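Local coordinates for oxidoreductase, NAD-binding/iron-sulfur cluster-binding protein (Nitratireductor pacificus pht-3B, PDB 6ZXU), which is a catabolic reductive dehalogenase that carries cobalamin and two [4Fe-4S] clusters, at residues A[548-556]-A[570-578]; A[329-340]-A[579-587]. One frame throughout, in Å; residues are numbered along the deposited sequence.

Interaction 1 (A[548-556]-A[570-578]). With SF4 (iron/sulfur cluster), chain E.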
loop_
_atom_site.group_PDB
_atom_site.type_symbol
_atom_site.label_atom_id
_atom_site.label_comp_id
_atom_site.label_asym_id
_atom_site.label_seq_id
_atom_site.Cartn_x
_atom_site.Cartn_y
_atom_site.Cartn_z
ATOM N N GLU A 548 -20.091 0.169 -11.707
ATOM C CA GLU A 548 -20.103 0.642 -10.352
ATOM C C GLU A 548 -19.452 1.957 -10.125
ATOM O O GLU A 548 -19.415 2.443 -9.013
ATOM C CB GLU A 548 -19.507 -0.405 -9.441
ATOM C CG GLU A 548 -20.282 -1.731 -9.374
ATOM C CD GLU A 548 -21.727 -1.587 -8.801
ATOM O OE1 GLU A 548 -22.034 -0.539 -8.133
ATOM O OE2 GLU A 548 -22.503 -2.486 -9.085
ATOM N N CYS A 549 -18.883 2.550 -11.151
ATOM C CA CYS A 549 -18.115 3.809 -10.976
ATOM C C CYS A 549 -19.126 4.948 -10.701
ATOM O O CYS A 549 -19.981 5.147 -11.565
ATOM C CB CYS A 549 -17.309 4.202 -12.261
ATOM S SG CYS A 549 -16.584 5.853 -12.192
ATOM N N PRO A 550 -19.012 5.669 -9.562
ATOM C CA PRO A 550 -19.975 6.748 -9.253
ATOM C C PRO A 550 -20.090 7.852 -10.292
ATOM O O PRO A 550 -21.137 8.457 -10.379
ATOM C CB PRO A 550 -19.469 7.330 -7.956
ATOM C CG PRO A 550 -18.566 6.244 -7.377
ATOM C CD PRO A 550 -17.998 5.522 -8.522
ATOM N N CYS A 551 -19.101 8.053 -11.176
ATOM C CA CYS A 551 -19.190 9.088 -12.194
ATOM C C CYS A 551 -19.050 8.601 -13.616
ATOM O O CYS A 551 -18.787 9.389 -14.468
ATOM C CB CYS A 551 -18.185 10.190 -11.920
ATOM S SG CYS A 551 -16.503 9.621 -12.095
ATOM N N ASN A 552 -19.296 7.325 -13.865
ATOM C CA ASN A 552 -19.283 6.755 -15.206
ATOM C C ASN A 552 -18.015 7.020 -15.997
ATOM O O ASN A 552 -18.063 7.258 -17.198
ATOM C CB ASN A 552 -20.492 7.186 -16.025
ATOM C CG ASN A 552 -21.792 7.020 -15.254
ATOM O OD1 ASN A 552 -22.093 5.938 -14.670
ATOM N ND2 ASN A 552 -22.529 8.122 -15.164
ATOM N N ALA A 553 -16.870 7.021 -15.310
ATOM C CA ALA A 553 -15.622 7.387 -15.957
ATOM C C ALA A 553 -15.000 6.178 -16.673
ATOM O O ALA A 553 -14.168 6.352 -17.532
ATOM C CB ALA A 553 -14.652 7.948 -14.927
ATOM N N ILE A 554 -15.368 4.940 -16.329
ATOM C CA ILE A 554 -14.723 3.743 -16.914
ATOM C C ILE A 554 -15.441 3.378 -18.200
ATOM O O ILE A 554 -16.661 3.317 -18.240
ATOM C CB ILE A 554 -14.673 2.593 -15.862
ATOM C CG1 ILE A 554 -13.798 3.039 -14.702
ATOM C CG2 ILE A 554 -14.244 1.291 -16.495
ATOM C CD1 ILE A 554 -13.763 2.089 -13.552
ATOM N N SER A 555 -14.669 3.044 -19.230
ATOM C CA SER A 555 -15.219 2.609 -20.506
ATOM C C SER A 555 -15.937 1.263 -20.505
ATOM O O SER A 555 -15.430 0.259 -20.007
ATOM C CB SER A 555 -14.135 2.607 -21.570
ATOM O OG SER A 555 -14.661 2.130 -22.807
ATOM N N PHE A 556 -17.149 1.256 -21.032
ATOM C CA PHE A 556 -17.943 0.066 -21.342
ATOM C C PHE A 556 -17.649 -0.464 -22.719
ATOM O O PHE A 556 -18.218 -1.471 -23.112
ATOM C CB PHE A 556 -19.452 0.379 -21.304
ATOM C CG PHE A 556 -20.014 0.588 -19.949
ATOM C CD1 PHE A 556 -20.073 1.802 -19.409
ATOM C CD2 PHE A 556 -20.596 -0.453 -19.287
ATOM C CE1 PHE A 556 -20.635 1.990 -18.153
ATOM C CE2 PHE A 556 -21.162 -0.287 -18.041
ATOM C CZ PHE A 556 -21.194 0.949 -17.474
ATOM N N ALA A 570 -10.140 5.349 -19.566
ATOM C CA ALA A 570 -11.127 5.927 -18.712
ATOM C C ALA A 570 -11.149 7.432 -18.928
ATOM O O ALA A 570 -10.209 8.017 -19.466
ATOM C CB ALA A 570 -10.838 5.653 -17.277
ATOM N N ASP A 571 -12.209 8.070 -18.473
ATOM C CA ASP A 571 -12.328 9.561 -18.544
ATOM C C ASP A 571 -11.682 10.175 -17.309
ATOM O O ASP A 571 -12.266 10.209 -16.239
ATOM C CB ASP A 571 -13.779 9.983 -18.656
ATOM C CG ASP A 571 -13.939 11.447 -19.035
ATOM O OD1 ASP A 571 -13.247 12.328 -18.474
ATOM O OD2 ASP A 571 -14.761 11.731 -19.976
ATOM N N VAL A 572 -10.459 10.641 -17.469
ATOM C CA VAL A 572 -9.680 11.081 -16.364
ATOM C C VAL A 572 -10.172 12.408 -15.804
ATOM O O VAL A 572 -9.950 12.722 -14.631
ATOM C CB VAL A 572 -8.168 11.099 -16.671
ATOM C CG1 VAL A 572 -7.692 9.716 -17.062
ATOM C CG2 VAL A 572 -7.820 12.098 -17.758
ATOM N N GLU A 573 -10.824 13.203 -16.639
ATOM C CA GLU A 573 -11.435 14.442 -16.140
ATOM C C GLU A 573 -12.600 14.148 -15.190
ATOM O O GLU A 573 -12.674 14.755 -14.112
ATOM C CB GLU A 573 -11.920 15.251 -17.287
ATOM C CG GLU A 573 -12.640 16.521 -16.853
ATOM C CD GLU A 573 -13.113 17.302 -18.084
ATOM O OE1 GLU A 573 -12.918 16.864 -19.276
ATOM O OE2 GLU A 573 -13.685 18.385 -17.870
ATOM N N LYS A 574 -13.473 13.228 -15.552
ATOM C CA LYS A 574 -14.597 12.853 -14.681
ATOM C C LYS A 574 -14.122 12.192 -13.389
ATOM O O LYS A 574 -14.531 12.619 -12.271
ATOM C CB LYS A 574 -15.560 11.946 -15.372
ATOM C CG LYS A 574 -16.319 12.602 -16.488
ATOM C CD LYS A 574 -17.644 11.915 -16.782
ATOM C CE LYS A 574 -17.399 10.590 -17.421
ATOM N NZ LYS A 574 -18.627 9.956 -17.991
ATOM N N CYS A 575 -13.160 11.262 -13.489
ATOM C CA CYS A 575 -12.636 10.642 -12.284
ATOM C C CYS A 575 -11.897 11.681 -11.409
ATOM O O CYS A 575 -12.178 11.796 -10.178
ATOM C CB CYS A 575 -11.759 9.439 -12.604
ATOM S SG CYS A 575 -10.980 8.769 -11.157
ATOM N N THR A 576 -11.073 12.535 -11.974
ATOM C CA THR A 576 -10.422 13.547 -11.147
ATOM C C THR A 576 -11.414 14.422 -10.375
ATOM O O THR A 576 -11.282 14.665 -9.162
ATOM C CB THR A 576 -9.484 14.477 -12.001
ATOM O OG1 THR A 576 -8.518 13.668 -12.639
ATOM C CG2 THR A 576 -8.736 15.440 -11.102
ATOM N N LYS A 577 -12.444 14.915 -11.076
ATOM C CA LYS A 577 -13.398 15.806 -10.443
ATOM C C LYS A 577 -14.139 15.077 -9.317
ATOM O O LYS A 577 -14.320 15.644 -8.225
ATOM C CB LYS A 577 -14.389 16.319 -11.478
ATOM C CG LYS A 577 -13.797 17.464 -12.260
ATOM C CD LYS A 577 -14.692 17.883 -13.435
ATOM C CE LYS A 577 -14.302 19.296 -13.898
ATOM N NZ LYS A 577 -14.664 19.478 -15.323
ATOM N N TYR A 578 -14.551 13.827 -9.524
ATOM C CA TYR A 578 -15.206 13.084 -8.460
ATOM C C TYR A 578 -14.281 12.888 -7.249
ATOM O O TYR A 578 -14.636 13.223 -6.123
ATOM C CB TYR A 578 -15.784 11.746 -8.958
ATOM C CG TYR A 578 -16.590 11.033 -7.905
ATOM C CD1 TYR A 578 -17.872 11.446 -7.590
ATOM C CD2 TYR A 578 -16.049 9.996 -7.157
ATOM C CE1 TYR A 578 -18.611 10.826 -6.575
ATOM C CE2 TYR A 578 -16.788 9.368 -6.170
ATOM C CZ TYR A 578 -18.086 9.782 -5.882
ATOM O OH TYR A 578 -18.812 9.162 -4.888
HETATM FE FE1 SF4 E . -12.321 7.127 -10.355
HETATM FE FE2 SF4 E . -13.829 6.130 -8.254
HETATM FE FE3 SF4 E . -12.515 4.368 -9.978
HETATM FE FE4 SF4 E . -14.704 5.806 -10.814
HETATM S S1 SF4 E . -14.623 4.281 -9.224
HETATM S S2 SF4 E . -12.741 5.512 -11.888
HETATM S S3 SF4 E . -14.395 7.742 -9.668
HETATM S S4 SF4 E . -11.593 5.912 -8.667
#

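Interaction 2 (A[329-340]-A[579-587])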
loop_
_atom_site.group_PDB
_atom_site.type_symbol
_atom_site.label_atom_id
_atom_site.label_comp_id
_atom_site.label_asym_id
_atom_site.label_seq_id
_atom_site.Cartn_x
_atom_site.Cartn_y
_atom_site.Cartn_z
ATOM N N LYS A 329 -13.630 24.898 -8.049
ATOM C CA LYS A 329 -13.849 23.940 -6.911
ATOM C C LYS A 329 -12.761 22.900 -6.806
ATOM O O LYS A 329 -12.194 22.635 -5.682
ATOM C CB LYS A 329 -15.204 23.253 -6.988
ATOM C CG LYS A 329 -15.565 22.624 -5.638
ATOM C CD LYS A 329 -16.877 21.845 -5.666
ATOM C CE LYS A 329 -18.153 22.630 -5.242
ATOM N NZ LYS A 329 -19.299 21.663 -5.054
ATOM N N ALA A 330 -12.386 22.352 -7.980
ATOM C CA ALA A 330 -11.291 21.393 -8.007
ATOM C C ALA A 330 -9.959 21.997 -7.495
ATOM O O ALA A 330 -9.195 21.354 -6.750
ATOM C CB ALA A 330 -11.155 20.858 -9.402
ATOM N N LYS A 331 -9.695 23.239 -7.867
ATOM C CA LYS A 331 -8.524 23.960 -7.381
ATOM C C LYS A 331 -8.545 24.135 -5.844
ATOM O O LYS A 331 -7.545 23.873 -5.147
ATOM C CB LYS A 331 -8.449 25.297 -8.094
ATOM C CG LYS A 331 -7.179 26.049 -7.837
ATOM C CD LYS A 331 -7.281 27.414 -8.510
ATOM C CE LYS A 331 -6.120 28.297 -8.040
ATOM N NZ LYS A 331 -5.989 29.630 -8.774
ATOM N N GLN A 332 -9.679 24.565 -5.333
ATOM C CA GLN A 332 -9.837 24.818 -3.887
ATOM C C GLN A 332 -9.643 23.509 -3.098
ATOM O O GLN A 332 -9.068 23.547 -1.991
ATOM C CB GLN A 332 -11.241 25.407 -3.510
ATOM N N GLU A 333 -10.109 22.380 -3.660
ATOM C CA GLU A 333 -10.114 21.113 -2.914
ATOM C C GLU A 333 -8.912 20.245 -3.120
ATOM O O GLU A 333 -8.721 19.278 -2.364
ATOM C CB GLU A 333 -11.357 20.332 -3.210
ATOM C CG GLU A 333 -12.582 20.921 -2.504
ATOM C CD GLU A 333 -12.529 20.819 -0.904
ATOM O OE1 GLU A 333 -12.339 19.704 -0.291
ATOM O OE2 GLU A 333 -12.632 21.904 -0.242
ATOM N N LYS A 334 -7.998 20.670 -4.008
ATOM C CA LYS A 334 -6.878 19.854 -4.428
ATOM C C LYS A 334 -6.012 19.434 -3.261
ATOM O O LYS A 334 -5.620 18.246 -3.196
ATOM C CB LYS A 334 -6.046 20.540 -5.514
ATOM C CG LYS A 334 -4.545 20.113 -5.686
ATOM C CD LYS A 334 -4.353 18.751 -6.053
ATOM C CE LYS A 334 -2.905 18.371 -6.453
ATOM N NZ LYS A 334 -1.794 18.642 -5.525
ATOM N N LYS A 335 -5.635 20.354 -2.368
ATOM C CA LYS A 335 -4.662 19.969 -1.284
ATOM C C LYS A 335 -5.389 19.146 -0.198
ATOM O O LYS A 335 -4.794 18.313 0.477
ATOM C CB LYS A 335 -4.010 21.188 -0.581
ATOM N N ARG A 336 -6.681 19.355 -0.077
ATOM C CA ARG A 336 -7.413 18.818 1.086
ATOM C C ARG A 336 -7.981 17.427 0.870
ATOM O O ARG A 336 -8.175 16.673 1.830
ATOM C CB ARG A 336 -8.581 19.759 1.321
ATOM C CG ARG A 336 -9.294 19.507 2.551
ATOM C CD ARG A 336 -10.545 20.361 2.662
ATOM N NE ARG A 336 -11.256 19.707 3.759
ATOM C CZ ARG A 336 -12.479 19.208 3.658
ATOM N NH1 ARG A 336 -13.156 19.303 2.500
ATOM N NH2 ARG A 336 -13.078 18.696 4.750
ATOM N N PHE A 337 -8.339 17.096 -0.365
ATOM C CA PHE A 337 -9.259 15.979 -0.612
ATOM C C PHE A 337 -8.810 14.600 -0.064
ATOM O O PHE A 337 -9.652 13.840 0.398
ATOM C CB PHE A 337 -9.664 15.876 -2.070
ATOM C CG PHE A 337 -8.642 15.177 -2.934
ATOM C CD1 PHE A 337 -7.609 15.869 -3.458
ATOM C CD2 PHE A 337 -8.748 13.816 -3.186
ATOM C CE1 PHE A 337 -6.649 15.268 -4.266
ATOM C CE2 PHE A 337 -7.801 13.196 -3.984
ATOM C CZ PHE A 337 -6.738 13.913 -4.491
ATOM N N PRO A 338 -7.503 14.328 -0.014
ATOM C CA PRO A 338 -7.129 13.071 0.579
ATOM C C PRO A 338 -6.746 13.141 2.053
ATOM O O PRO A 338 -6.292 12.126 2.636
ATOM C CB PRO A 338 -5.858 12.678 -0.239
ATOM C CG PRO A 338 -5.199 14.006 -0.532
ATOM C CD PRO A 338 -6.313 15.044 -0.538
ATOM N N MET A 339 -6.939 14.310 2.644
ATOM C CA MET A 339 -6.489 14.559 4.025
ATOM C C MET A 339 -7.622 15.034 4.930
ATOM O O MET A 339 -7.403 15.724 5.896
ATOM C CB MET A 339 -5.379 15.613 4.001
ATOM C CG MET A 339 -4.065 15.036 3.457
ATOM S SD MET A 339 -3.351 13.901 4.596
ATOM C CE MET A 339 -2.407 12.719 3.598
ATOM N N LYS A 340 -8.820 14.613 4.621
ATOM C CA LYS A 340 -9.957 14.965 5.388
ATOM C C LYS A 340 -10.102 14.105 6.645
ATOM O O LYS A 340 -10.691 14.531 7.604
ATOM C CB LYS A 340 -11.220 14.800 4.547
ATOM C CG LYS A 340 -11.207 15.536 3.249
ATOM C CD LYS A 340 -12.641 15.463 2.666
ATOM C CE LYS A 340 -12.688 15.323 1.180
ATOM N NZ LYS A 340 -14.057 15.434 0.601
ATOM N N ARG A 579 -13.092 12.398 -7.460
ATOM C CA ARG A 579 -12.210 12.143 -6.351
ATOM C C ARG A 579 -11.840 13.419 -5.554
ATOM O O ARG A 579 -11.820 13.406 -4.319
ATOM C CB ARG A 579 -10.936 11.450 -6.842
ATOM C CG ARG A 579 -11.148 10.087 -7.439
ATOM C CD ARG A 579 -9.856 9.281 -7.704
ATOM N NE ARG A 579 -9.275 8.821 -6.478
ATOM C CZ ARG A 579 -8.019 8.868 -6.163
ATOM N NH1 ARG A 579 -7.616 8.362 -5.019
ATOM N NH2 ARG A 579 -7.150 9.335 -7.013
ATOM N N VAL A 580 -11.527 14.520 -6.260
ATOM C CA VAL A 580 -11.083 15.762 -5.627
ATOM C C VAL A 580 -12.251 16.439 -4.890
ATOM O O VAL A 580 -12.072 16.973 -3.807
ATOM C CB VAL A 580 -10.470 16.710 -6.644
ATOM C CG1 VAL A 580 -10.220 18.099 -6.087
ATOM C CG2 VAL A 580 -9.119 16.097 -7.116
ATOM N N THR A 581 -13.417 16.421 -5.511
ATOM C CA THR A 581 -14.532 17.253 -5.047
ATOM C C THR A 581 -15.754 16.561 -4.397
ATOM O O THR A 581 -16.572 17.235 -3.831
ATOM C CB THR A 581 -15.099 18.205 -6.144
ATOM O OG1 THR A 581 -15.895 17.472 -7.035
ATOM C CG2 THR A 581 -14.027 18.938 -6.920
ATOM N N GLN A 582 -15.938 15.257 -4.484
ATOM C CA GLN A 582 -17.088 14.675 -3.826
ATOM C C GLN A 582 -16.989 14.800 -2.296
ATOM O O GLN A 582 -15.885 14.751 -1.713
ATOM C CB GLN A 582 -17.326 13.246 -4.281
ATOM C CG GLN A 582 -16.305 12.196 -3.797
ATOM C CD GLN A 582 -16.781 11.494 -2.538
ATOM O OE1 GLN A 582 -17.912 11.680 -2.104
ATOM N NE2 GLN A 582 -15.950 10.645 -1.997
ATOM N N MET A 583 -18.136 15.027 -1.648
ATOM C CA MET A 583 -18.174 15.493 -0.288
ATOM C C MET A 583 -18.707 14.465 0.727
ATOM O O MET A 583 -18.795 14.788 1.907
ATOM C CB MET A 583 -19.078 16.737 -0.190
ATOM C CG MET A 583 -18.588 17.899 -1.023
ATOM S SD MET A 583 -19.744 19.349 -1.021
ATOM C CE MET A 583 -21.114 18.744 -2.091
ATOM N N LYS A 584 -19.029 13.251 0.271
ATOM C CA LYS A 584 -19.511 12.202 1.139
ATOM C C LYS A 584 -18.432 11.136 1.427
ATOM O O LYS A 584 -18.717 10.004 1.790
ATOM C CB LYS A 584 -20.797 11.641 0.639
ATOM C CG LYS A 584 -21.832 12.693 0.237
ATOM C CD LYS A 584 -23.258 12.335 0.479
ATOM C CE LYS A 584 -23.754 11.196 -0.320
ATOM N NZ LYS A 584 -24.944 10.504 0.310
ATOM N N GLY A 585 -17.215 11.529 1.273
ATOM C CA GLY A 585 -16.083 10.727 1.645
ATOM C C GLY A 585 -14.790 11.441 1.319
ATOM O O GLY A 585 -14.773 12.607 0.879
ATOM N N SER A 586 -13.674 10.712 1.438
ATOM C CA SER A 586 -12.349 11.239 1.074
ATOM C C SER A 586 -11.762 10.493 -0.154
ATOM O O SER A 586 -11.272 9.395 -0.022
ATOM C CB SER A 586 -11.435 11.060 2.253
ATOM O OG SER A 586 -10.341 11.890 2.109
ATOM N N ALA A 587 -11.898 11.090 -1.320
ATOM C CA ALA A 587 -11.443 10.521 -2.632
ATOM C C ALA A 587 -12.246 9.269 -2.972
ATOM O O ALA A 587 -13.401 9.165 -2.603
ATOM C CB ALA A 587 -9.955 10.286 -2.600
HETATM O O HOH W 1 -18.734 19.163 -4.540
HETATM O O HOH W 2 -13.023 17.410 -1.286
HETATM O O HOH W 3 -8.486 11.380 4.301
#

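Interaction 1 (A[548-556]-A[570-578])
P550 lies over one face of the Y578 ring: its CB stands 3.5 Å from Y578 CZ in a CH-pi contact displaced toward the rim, and the two side chains cross at about a right angle. C551 CB and the cluster sulfide S3 approach the same ring obliquely, S3 lying 3.8 Å from Y578 CD2. All three approach the ring from the same side, and its OH bonds to D441. Both segments ligate the [4Fe-4S] cluster: C549 SG binds iron FE4 and C575 SG binds FE1, each at 2.3 Å. C549 SG also accepts the N-H of A553 in a nearly straight bond (169°) and, through a longer and more bent bond, that of C551, which probably tempers the charge on the thiolate. Across the contact, D571 N donates to A553 O at 2.8 Å, in the carbonyl plane, while K574 bends at chi3 (-71°) to bring NZ 2.9 Å from N552 O, above that carbonyl plane. D571 N-caps the helix through its OD1, and its OD2 pairs with R700. The ferredoxin-type cysteine loop, following helix 544-548, is thus laid on the first turns of helix 572-581, with the I554 side chain touching helices 544-548 and 590-594.

Interaction 2 (A[329-340]-A[579-587])
F337 lays its ring over V580, whose CG2 sits 4.0 Å from the centroid of the F337 ring in a CH-pi contact 16° off the normal. The opposite face carries P338 CD, from the next residue, so the ring is sandwiched; A587 CB meets it at the edge, 3.8 Å from F337 CD2. With chi1 at 81°, CG is placed between the backbone N and the carbonyl carbon of F337, directing the ring at the last turn of helix 572-581. The other branch of V580, CG1, reaches A330 O and the CB of E333, and T581 CG2 packs on A330 CA at 3.8 Å.

This last turn runs into a loop, residues 582-587, within the 4Fe-4S dicluster region, and the two together receive the end of helix 328-333 and the type I turn from R336 to M339. K340 gathers carbonyl groups of the loop that follows the helix. Its NZ donates to G585 O at 2.9 Å, more weakly to Q582 O, and to a water that in turn donates to E333 OE1 and to V580 O of the last helical turn. E333, linked to the ammonium through this water and also salt-bridged to R336, probably offsets part of its charge. The CD of K340 lies over one face of the R336 guanidinium, whose NH2 pairs with E645.

On the far side of F337, S586 OG donates to F337 O at 2.7 Å, in the carbonyl plane, and accepts from a second water that is weakly bonded to P338 O. K329, crossing T581 at about a right angle, adds a third water between its NZ and T581 O.

In the fold
Helix 572-581 joins the two contacts: interaction 1 uses its N-terminal turns and interaction 2 its last turn and the loop beyond, with centres about 15 Å apart. Along the chain, interaction 1 is nested inside the loop that interaction 2 closes. The side chain of C575, in interaction 1, lies about 4 Å from the bound cobalamin, and that of R579, where 579-587 begins, about 3 Å from cobalamin and 4 Å from the cluster ligated by C549 and C575. The side chain of I554 is about 6 Å from the other cluster. The helix thus runs alongside a cluster and cobalamin, consistent with electron transfer from the clusters to cobalamin.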